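Long-range contacts in Bcl10-interacting CARD protein (Homo sapiens, PDB 4FH0), which associates with BCL10 through CARD-CARD interaction and plays a role in inhibiting BCL10-induced activation of NF-kappa-B: residues A[6-11]-A[73-78]; A[33-38]-A[82-87]; A[24-29]-A[57-62]. The protein carries 2 engineered substitutions. One frame throughout, in Å; residues are numbered along the deposited sequence.

Interaction 1 of 3, residues A[6-11]-A[73-78]. With SO4 (sulfate ion), chain C.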
loop_
_atom_site.group_PDB
_atom_site.type_symbol
_atom_site.label_atom_id
_atom_site.label_comp_id
_atom_site.label_asym_id
_atom_site.label_seq_id
_atom_site.Cartn_x
_atom_site.Cartn_y
_atom_site.Cartn_z
ATOM N N THR A 6 -14.717 -1.492 7.741
ATOM C CA THR A 6 -14.153 -0.217 7.295
ATOM C C THR A 6 -12.920 -0.533 6.454
ATOM O O THR A 6 -12.401 -1.637 6.521
ATOM C CB THR A 6 -13.737 0.675 8.474
ATOM O OG1 THR A 6 -12.587 0.119 9.121
ATOM C CG2 THR A 6 -14.879 0.837 9.475
ATOM N N TYR A 7 -12.448 0.408 5.644
ATOM C CA TYR A 7 -11.224 0.149 4.903
ATOM C C TYR A 7 -10.038 -0.104 5.813
ATOM O O TYR A 7 -9.155 -0.855 5.435
ATOM C CB TYR A 7 -10.885 1.286 3.951
ATOM C CG TYR A 7 -11.650 1.215 2.668
ATOM C CD1 TYR A 7 -11.271 0.329 1.678
ATOM C CD2 TYR A 7 -12.726 2.039 2.432
ATOM C CE1 TYR A 7 -11.921 0.241 0.514
ATOM C CE2 TYR A 7 -13.416 1.968 1.227
ATOM C CZ TYR A 7 -12.996 1.050 0.272
ATOM O OH TYR A 7 -13.630 0.942 -0.938
ATOM N N CYS A 8 -9.969 0.540 6.975
ATOM C CA CYS A 8 -8.925 0.289 7.988
ATOM C C CYS A 8 -8.983 -1.148 8.457
ATOM O O CYS A 8 -7.983 -1.835 8.581
ATOM C CB CYS A 8 -9.092 1.189 9.217
ATOM S SG CYS A 8 -8.748 2.930 8.944
ATOM N N ASP A 9 -10.192 -1.610 8.764
ATOM C CA ASP A 9 -10.343 -3.015 9.176
ATOM C C ASP A 9 -9.920 -3.967 8.064
ATOM O O ASP A 9 -9.246 -4.969 8.313
ATOM C CB ASP A 9 -11.788 -3.375 9.563
ATOM C CG ASP A 9 -12.307 -2.610 10.726
ATOM O OD1 ASP A 9 -11.573 -2.444 11.723
ATOM O OD2 ASP A 9 -13.485 -2.186 10.625
ATOM N N ARG A 10 -10.282 -3.643 6.830
ATOM C CA ARG A 10 -9.891 -4.485 5.709
ATOM C C ARG A 10 -8.374 -4.550 5.609
ATOM O O ARG A 10 -7.791 -5.624 5.428
ATOM C CB ARG A 10 -10.490 -3.959 4.399
ATOM C CG ARG A 10 -11.990 -4.148 4.324
ATOM C CD ARG A 10 -12.552 -3.730 2.969
ATOM N NE ARG A 10 -11.994 -4.553 1.912
ATOM C CZ ARG A 10 -11.969 -4.236 0.624
ATOM N NH1 ARG A 10 -12.501 -3.104 0.189
ATOM N NH2 ARG A 10 -11.401 -5.070 -0.221
ATOM N N LEU A 11 -7.717 -3.404 5.726
ATOM C CA LEU A 11 -6.267 -3.371 5.569
ATOM C C LEU A 11 -5.575 -4.183 6.658
ATOM O O LEU A 11 -4.607 -4.904 6.380
ATOM C CB LEU A 11 -5.731 -1.939 5.532
ATOM C CG LEU A 11 -4.298 -1.838 5.000
ATOM C CD1 LEU A 11 -4.179 -2.412 3.583
ATOM C CD2 LEU A 11 -3.806 -0.414 5.043
ATOM N N SER A 73 -3.066 6.383 9.886
ATOM C CA SER A 73 -3.516 7.587 9.233
ATOM C C SER A 73 -4.959 7.589 8.908
ATOM O O SER A 73 -5.444 8.586 8.508
ATOM C CB SER A 73 -2.764 7.797 7.929
ATOM O OG SER A 73 -1.432 8.002 8.136
ATOM N N GLY A 74 -5.636 6.483 8.986
ATOM C CA GLY A 74 -7.081 6.470 8.931
ATOM C C GLY A 74 -7.768 5.991 7.657
ATOM O O GLY A 74 -7.142 5.556 6.692
ATOM N N GLU A 75 -9.090 6.099 7.682
ATOM C CA GLU A 75 -9.987 5.489 6.703
ATOM C C GLU A 75 -9.738 5.966 5.277
ATOM O O GLU A 75 -9.666 5.156 4.349
ATOM C CB GLU A 75 -11.442 5.769 7.107
ATOM C CG GLU A 75 -12.473 5.093 6.234
ATOM C CD GLU A 75 -12.528 3.602 6.440
ATOM O OE1 GLU A 75 -11.722 3.049 7.241
ATOM O OE2 GLU A 75 -13.392 2.974 5.789
ATOM N N ARG A 76 -9.614 7.272 5.096
ATOM C CA ARG A 76 -9.435 7.822 3.755
ATOM C C ARG A 76 -8.158 7.291 3.116
ATOM O O ARG A 76 -8.101 6.991 1.919
ATOM C CB ARG A 76 -9.390 9.355 3.816
ATOM N N ASP A 77 -7.115 7.184 3.916
ATOM C CA ASP A 77 -5.829 6.744 3.415
ATOM C C ASP A 77 -5.903 5.275 3.035
ATOM O O ASP A 77 -5.375 4.890 2.001
ATOM C CB ASP A 77 -4.737 7.035 4.437
ATOM C CG ASP A 77 -4.469 8.527 4.576
ATOM O OD1 ASP A 77 -5.386 9.322 4.297
ATOM O OD2 ASP A 77 -3.348 8.909 4.914
ATOM N N CYS A 78 -6.517 4.489 3.801
ATOM C CA CYS A 78 -6.674 3.077 3.516
ATOM C C CYS A 78 -7.532 2.887 2.248
ATOM O O CYS A 78 -7.243 2.033 1.428
ATOM C CB CYS A 78 -7.273 2.367 4.729
ATOM S SG CYS A 78 -6.152 2.320 6.166
HETATM S S SO4 C . -11.879 -2.076 -3.311
HETATM O O1 SO4 C . -11.104 -3.113 -2.622
HETATM O O2 SO4 C . -12.798 -1.450 -2.365
HETATM O O3 SO4 C . -10.996 -1.094 -3.929
HETATM O O4 SO4 C . -12.666 -2.704 -4.390
#
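The carboxylate of E75 reaches across to the first turn of helix 7-18, a glutamate side chain accepting from the backbone N-H groups of Y7 and C8 in the helical bundle of the CARD. It joins the starts of two helices, 7-18 and 75-88, and beneath it lie the redox-active cysteines C8 and C78. The E75 chain leaves with CG anti to its backbone N, then bends at chi2 (71°), which swings CD toward helix 7-18. Y7 N donates to E75 OE2 at 2.7 Å, with an N-H...O angle of 161°, and C8 N to E75 OE1 at 3.1 Å. Both oxygens are met on their syn sides, with the donors somewhat out of the carboxylate plane; the partial positive charge of the helix start would favour the ionised acid. An alanine here would probably leave the amides of Y7 and C8 without these acceptors and open a gap beside T6 CB and the Y7 ring edge. T6 is the N-cap and forms a capping box with D9: D9 N gives a 3.0 Å bond to T6 OG1, and T6 N donates back to D9 OD2. Closer to the core, Y7 CB packs on C78 CB at 3.8 Å, and L11 CD2 rests on C78 SG at the same distance. A sulfate, probably from the crystallisation liquor, is bound by Y7 OH and the guanidinium of R10; H93 and R99 also bond to it. C8 is modelled in two conformers, and in the one described the pair is not joined as a disulfide: C8 SG stands 3.9 Å from C78 SG.

Interaction 2 of 3, residues A[33-38]-A[82-87]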
loop_
_atom_site.group_PDB
_atom_site.type_symbol
_atom_site.label_atom_id
_atom_site.label_comp_id
_atom_site.label_asym_id
_atom_site.label_seq_id
_atom_site.Cartn_x
_atom_site.Cartn_y
_atom_site.Cartn_z
ATOM N N ILE A 33 3.007 3.692 -4.681
ATOM C CA ILE A 33 3.516 4.835 -3.945
ATOM C C ILE A 33 3.306 6.112 -4.752
ATOM O O ILE A 33 2.874 7.145 -4.220
ATOM C CB ILE A 33 4.980 4.631 -3.592
ATOM C CG1 ILE A 33 5.069 3.633 -2.444
ATOM C CG2 ILE A 33 5.657 5.953 -3.200
ATOM C CD1 ILE A 33 6.427 3.035 -2.304
ATOM N N LEU A 34 3.585 6.048 -6.049
ATOM C CA LEU A 34 3.371 7.217 -6.897
ATOM C C LEU A 34 1.905 7.628 -6.946
ATOM O O LEU A 34 1.584 8.809 -6.872
ATOM C CB LEU A 34 3.919 6.978 -8.280
ATOM C CG LEU A 34 5.445 7.017 -8.245
ATOM C CD1 LEU A 34 5.967 6.712 -9.616
ATOM C CD2 LEU A 34 5.946 8.368 -7.767
ATOM N N GLN A 35 1.019 6.652 -7.023
ATOM C CA GLN A 35 -0.409 6.914 -7.004
ATOM C C GLN A 35 -0.826 7.642 -5.724
ATOM O O GLN A 35 -1.674 8.522 -5.752
ATOM C CB GLN A 35 -1.162 5.593 -7.103
ATOM C CG GLN A 35 -2.596 5.752 -7.439
ATOM C CD GLN A 35 -2.743 6.329 -8.824
ATOM O OE1 GLN A 35 -2.036 5.936 -9.760
ATOM N NE2 GLN A 35 -3.620 7.272 -8.955
ATOM N N LEU A 36 -0.205 7.266 -4.607
ATOM C CA LEU A 36 -0.518 7.859 -3.321
ATOM C C LEU A 36 0.197 9.203 -3.090
ATOM O O LEU A 36 -0.087 9.889 -2.110
ATOM C CB LEU A 36 -0.134 6.898 -2.214
ATOM C CG LEU A 36 -0.886 5.583 -2.184
ATOM C CD1 LEU A 36 -0.267 4.636 -1.141
ATOM C CD2 LEU A 36 -2.372 5.844 -1.907
ATOM N N ASN A 37 1.115 9.574 -3.983
ATOM C CA ASN A 37 1.894 10.801 -3.828
ATOM C C ASN A 37 1.522 11.918 -4.801
ATOM O O ASN A 37 1.542 13.091 -4.434
ATOM C CB ASN A 37 3.382 10.467 -4.003
ATOM C CG ASN A 37 4.246 11.698 -4.164
ATOM O OD1 ASN A 37 4.682 12.005 -5.258
ATOM N ND2 ASN A 37 4.510 12.397 -3.074
ATOM N N ARG A 38 1.146 11.552 -6.020
ATOM C CA ARG A 38 1.083 12.527 -7.104
ATOM C C ARG A 38 -0.251 13.211 -7.320
ATOM O O ARG A 38 -0.318 14.164 -8.116
ATOM C CB ARG A 38 1.513 11.875 -8.413
ATOM C CG ARG A 38 2.971 11.548 -8.479
ATOM C CD ARG A 38 3.820 12.773 -8.683
ATOM N NE ARG A 38 3.653 13.300 -10.033
ATOM C CZ ARG A 38 4.401 14.275 -10.548
ATOM N NH1 ARG A 38 5.323 14.870 -9.807
ATOM N NH2 ARG A 38 4.220 14.671 -11.790
ATOM N N TYR A 82 -6.436 0.992 -1.387
ATOM C CA TYR A 82 -7.144 -0.050 -2.127
ATOM C C TYR A 82 -7.376 0.351 -3.569
ATOM O O TYR A 82 -7.299 -0.487 -4.462
ATOM C CB TYR A 82 -8.446 -0.451 -1.451
ATOM C CG TYR A 82 -8.193 -1.440 -0.328
ATOM C CD1 TYR A 82 -8.030 -1.024 0.981
ATOM C CD2 TYR A 82 -8.083 -2.790 -0.587
ATOM C CE1 TYR A 82 -7.772 -1.936 1.988
ATOM C CE2 TYR A 82 -7.845 -3.708 0.423
ATOM C CZ TYR A 82 -7.675 -3.285 1.704
ATOM O OH TYR A 82 -7.395 -4.187 2.720
ATOM N N ARG A 83 -7.659 1.622 -3.814
ATOM C CA ARG A 83 -7.811 2.062 -5.186
ATOM C C ARG A 83 -6.486 1.929 -5.937
ATOM O O ARG A 83 -6.445 1.451 -7.071
ATOM C CB ARG A 83 -8.332 3.492 -5.265
ATOM C CG ARG A 83 -8.358 3.975 -6.729
ATOM C CD ARG A 83 -9.264 5.164 -6.914
ATOM N NE ARG A 83 -9.068 5.849 -8.198
ATOM C CZ ARG A 83 -8.191 6.833 -8.381
ATOM N NH1 ARG A 83 -7.423 7.234 -7.374
ATOM N NH2 ARG A 83 -8.078 7.422 -9.557
ATOM N N ALA A 84 -5.385 2.314 -5.306
ATOM C CA ALA A 84 -4.075 2.213 -5.939
ATOM C C ALA A 84 -3.709 0.763 -6.233
ATOM O O ALA A 84 -3.091 0.438 -7.259
ATOM C CB ALA A 84 -3.008 2.869 -5.045
ATOM N N LEU A 85 -4.066 -0.123 -5.313
ATOM C CA LEU A 85 -3.837 -1.551 -5.498
ATOM C C LEU A 85 -4.645 -2.100 -6.667
ATOM O O LEU A 85 -4.157 -2.905 -7.457
ATOM C CB LEU A 85 -4.186 -2.301 -4.214
ATOM C CG LEU A 85 -3.773 -3.758 -4.125
ATOM C CD1 LEU A 85 -2.277 -3.904 -3.942
ATOM C CD2 LEU A 85 -4.535 -4.447 -2.987
ATOM N N TYR A 86 -5.900 -1.683 -6.786
ATOM C CA TYR A 86 -6.696 -2.046 -7.960
ATOM C C TYR A 86 -6.014 -1.597 -9.243
ATOM O O TYR A 86 -5.899 -2.362 -10.211
ATOM C CB TYR A 86 -8.103 -1.435 -7.909
ATOM C CG TYR A 86 -8.786 -1.487 -9.260
ATOM C CD1 TYR A 86 -9.292 -2.662 -9.755
ATOM C CD2 TYR A 86 -8.888 -0.354 -10.039
ATOM C CE1 TYR A 86 -9.877 -2.714 -10.999
ATOM C CE2 TYR A 86 -9.479 -0.386 -11.287
ATOM C CZ TYR A 86 -9.968 -1.571 -11.762
ATOM O OH TYR A 86 -10.571 -1.641 -12.993
ATOM N N ILE A 87 -5.546 -0.364 -9.270
ATOM C CA ILE A 87 -4.938 0.169 -10.505
ATOM C C ILE A 87 -3.665 -0.590 -10.895
ATOM O O ILE A 87 -3.493 -0.949 -12.070
ATOM C CB ILE A 87 -4.617 1.685 -10.382
ATOM C CG1 ILE A 87 -5.917 2.466 -10.209
ATOM C CG2 ILE A 87 -3.807 2.177 -11.602
ATOM C CD1 ILE A 87 -5.706 3.897 -9.817
#
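Q35 sets CG anti to its backbone N (chi1 -165°), which lays CG beside A84, and the bend at chi2 (65°) then brings CD next to I87. This is a helix-helix contact of the CARD bundle: helix 26-37 meets helix 75-88 with short-segment axes 9.3 Å apart and running at 134°, closer to antiparallel than to parallel. A84 is the small residue at the meeting point, where its CB touches Q35 CG at 3.8 Å and Q35 CB at nearly the same distance. L36 comes in more loosely on the buried side, CD2 to A84 CB at 4.4 Å, while I32, one turn back on helix 26-37, also covers A84.

Toward the outside, I87 crosses the Q35 chain at about a right angle and brings its CD1 methyl to within 4.0 Å of Q35 CD. The Q35 amide is nonetheless anchored, because its OE1 accepts a hydrogen bond from NE2 of H88, the residue just after I87; the glutamine thus spans from apolar contact to a polar tie on one helix. R83, extended from CG to NE, also crosses the Q35 chain at about a right angle, its guanidinium almost perpendicular to the amide plane. Q35 NE2 and R83 NH1 come no closer than 4.1 Å, as suits two donor groups. The methyl of I87 also serves its own helix: CD1 sits over the centre of the R83 guanidinium, 4.1 Å above its plane.

Interaction 3 of 3, residues A[24-29]-A[57-62]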
loop_
_atom_site.group_PDB
_atom_site.type_symbol
_atom_site.label_atom_id
_atom_site.label_comp_id
_atom_site.label_asym_id
_atom_site.label_seq_id
_atom_site.Cartn_x
_atom_site.Cartn_y
_atom_site.Cartn_z
ATOM N N LEU A 24 3.619 -8.696 -3.978
ATOM C CA LEU A 24 3.806 -7.447 -4.680
ATOM C C LEU A 24 5.263 -7.344 -5.105
ATOM O O LEU A 24 6.183 -7.649 -4.340
ATOM C CB LEU A 24 3.436 -6.262 -3.792
ATOM C CG LEU A 24 1.943 -6.041 -3.605
ATOM C CD1 LEU A 24 1.697 -5.094 -2.454
ATOM C CD2 LEU A 24 1.342 -5.496 -4.890
ATOM N N SER A 25 5.468 -6.920 -6.340
ATOM C CA SER A 25 6.808 -6.655 -6.838
ATOM C C SER A 25 7.238 -5.229 -6.551
ATOM O O SER A 25 6.411 -4.361 -6.274
ATOM C CB SER A 25 6.873 -6.875 -8.335
ATOM O OG SER A 25 6.145 -5.865 -8.995
ATOM N N GLU A 26 8.536 -4.977 -6.695
ATOM C CA GLU A 26 9.046 -3.634 -6.519
ATOM C C GLU A 26 8.348 -2.667 -7.475
ATOM O O GLU A 26 7.978 -1.565 -7.077
ATOM C CB GLU A 26 10.557 -3.598 -6.723
ATOM C CG GLU A 26 11.180 -2.229 -6.515
ATOM C CD GLU A 26 11.245 -1.842 -5.058
ATOM O OE1 GLU A 26 11.720 -2.664 -4.260
ATOM O OE2 GLU A 26 10.809 -0.721 -4.698
ATOM N N GLN A 27 8.192 -3.064 -8.736
ATOM C CA GLN A 27 7.544 -2.164 -9.688
ATOM C C GLN A 27 6.119 -1.867 -9.279
ATOM O O GLN A 27 5.682 -0.736 -9.409
ATOM C CB GLN A 27 7.587 -2.724 -11.110
ATOM C CG GLN A 27 8.986 -2.789 -11.697
ATOM C CD GLN A 27 9.573 -1.405 -12.038
ATOM O OE1 GLN A 27 8.914 -0.384 -11.896
ATOM N NE2 GLN A 27 10.819 -1.386 -12.512
ATOM N N GLN A 28 5.375 -2.863 -8.805
ATOM C CA GLN A 28 3.997 -2.585 -8.382
ATOM C C GLN A 28 3.973 -1.637 -7.195
ATOM O O GLN A 28 3.173 -0.705 -7.153
ATOM C CB GLN A 28 3.255 -3.889 -8.045
ATOM C CG GLN A 28 2.982 -4.784 -9.252
ATOM C CD GLN A 28 2.475 -6.151 -8.830
ATOM O OE1 GLN A 28 3.031 -6.786 -7.953
ATOM N NE2 GLN A 28 1.392 -6.601 -9.449
ATOM N N VAL A 29 4.818 -1.900 -6.209
ATOM C CA VAL A 29 4.855 -1.056 -5.035
ATOM C C VAL A 29 5.244 0.374 -5.427
ATOM O O VAL A 29 4.690 1.357 -4.922
ATOM C CB VAL A 29 5.805 -1.632 -3.966
ATOM C CG1 VAL A 29 6.007 -0.636 -2.823
ATOM C CG2 VAL A 29 5.244 -2.978 -3.476
ATOM N N ALA A 57 16.504 -0.622 1.369
ATOM C CA ALA A 57 15.746 -1.354 2.402
ATOM C C ALA A 57 14.938 -2.473 1.750
ATOM O O ALA A 57 14.437 -2.281 0.648
ATOM C CB ALA A 57 14.814 -0.404 3.118
ATOM N N SER A 58 14.781 -3.615 2.424
ATOM C CA SER A 58 14.029 -4.725 1.829
ATOM C C SER A 58 12.585 -4.311 1.552
ATOM O O SER A 58 11.958 -3.573 2.317
ATOM C CB SER A 58 14.030 -5.977 2.703
ATOM O OG SER A 58 12.982 -5.951 3.652
ATOM N N LEU A 59 12.070 -4.794 0.433
ATOM C CA LEU A 59 10.720 -4.461 0.018
ATOM C C LEU A 59 9.696 -4.833 1.089
ATOM O O LEU A 59 8.792 -4.049 1.368
ATOM C CB LEU A 59 10.415 -5.134 -1.314
ATOM C CG LEU A 59 9.026 -4.848 -1.846
ATOM C CD1 LEU A 59 8.830 -3.379 -2.116
ATOM C CD2 LEU A 59 8.832 -5.654 -3.111
ATOM N N ARG A 60 9.845 -6.004 1.711
ATOM C CA ARG A 60 8.852 -6.421 2.699
ATOM C C ARG A 60 8.837 -5.463 3.905
ATOM O O ARG A 60 7.766 -5.143 4.439
ATOM C CB ARG A 60 9.072 -7.861 3.159
ATOM C CG ARG A 60 8.067 -8.347 4.207
ATOM C CD ARG A 60 7.947 -9.884 4.239
ATOM N NE ARG A 60 6.837 -10.349 5.081
ATOM C CZ ARG A 60 6.910 -10.492 6.402
ATOM N NH1 ARG A 60 8.040 -10.207 7.044
ATOM N NH2 ARG A 60 5.854 -10.911 7.089
ATOM N N VAL A 61 10.016 -5.015 4.333
ATOM C CA VAL A 61 10.109 -4.095 5.459
ATOM C C VAL A 61 9.417 -2.780 5.094
ATOM O O VAL A 61 8.620 -2.253 5.884
ATOM C CB VAL A 61 11.578 -3.870 5.877
ATOM C CG1 VAL A 61 11.708 -2.657 6.828
ATOM C CG2 VAL A 61 12.109 -5.125 6.534
ATOM N N ARG A 62 9.707 -2.252 3.905
ATOM C CA ARG A 62 9.061 -1.031 3.444
ATOM C C ARG A 62 7.549 -1.218 3.354
ATOM O O ARG A 62 6.801 -0.331 3.750
ATOM C CB ARG A 62 9.658 -0.592 2.114
ATOM C CG ARG A 62 11.035 -0.001 2.269
ATOM C CD ARG A 62 11.604 0.423 0.945
ATOM N NE ARG A 62 12.163 -0.673 0.165
ATOM C CZ ARG A 62 11.889 -0.949 -1.107
ATOM N NH1 ARG A 62 10.964 -0.273 -1.768
ATOM N NH2 ARG A 62 12.543 -1.942 -1.710
#
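E26 and L59, the first residues of helices 26-37 and 59-73, face each other with their CA atoms 6.8 Å apart, each helix arriving from a loop. In this part of the CARD helical bundle the two helix starts are joined by a salt bridge and the packing of L59. E26 bends at chi2 (74°) and presents its carboxylate end-on to R62, one oxygen to each terminal nitrogen. R62 NH2 donates to E26 OE1 at 2.8 Å and nearly straight, at 170°, while R62 NH1 donates to E26 OE2 at 3.0 Å. Both oxygens use their syn lone pairs, and the two flat groups are nearly coplanar, 21° apart.

R62 is held from other sides as well. Its NE and NH2 together grip the carbonyl oxygen of A57, with R62 NE to A57 O at 2.8 Å, and NH1 also donates to the carbonyl oxygen of F52. With five such bonds the buried guanidinium is fixed in its rotation as well as its place, and its charge would probably offset the closeness of E26 to D30. Beside the salt bridge, L59 carries the apolar half of the contact. Its CD1 lies on V29 CG2 at 3.9 Å and also close to E26 OE1; its CD2 rests on the backbone around the start of the facing helix, 3.5 Å from L24 O. S25 and S58 cap the two helices, each through OG, and S25 N in return donates to Q28 OE1, closing a capping box. The backbone of L59 completes the packing, its CA sitting 3.4 Å above the guanidinium plane of R62, toward the rim.

How the interactions relate
All three contacts lie in one CARD, an all-helical bundle in which helix 26-37 takes part in interactions 2 and 3 and helix 75-88 in interactions 1 and 2. Interaction 2 is thus the middle piece, its centre about 14 Å from that of each of the others, while interactions 1 and 3 lie about 20 Å apart on opposite sides of the chain's centre. Along the sequence interaction 3 is nested within the loop closed by interaction 1, and interaction 2 crosses both. Y82 packs against Y7, and L85 against L24. Joining 7-18 to 75-88, 26-37 to 75-88 and 26-37 to 59-73, they gather sequence-distant helices into the domain that associates with BCL10.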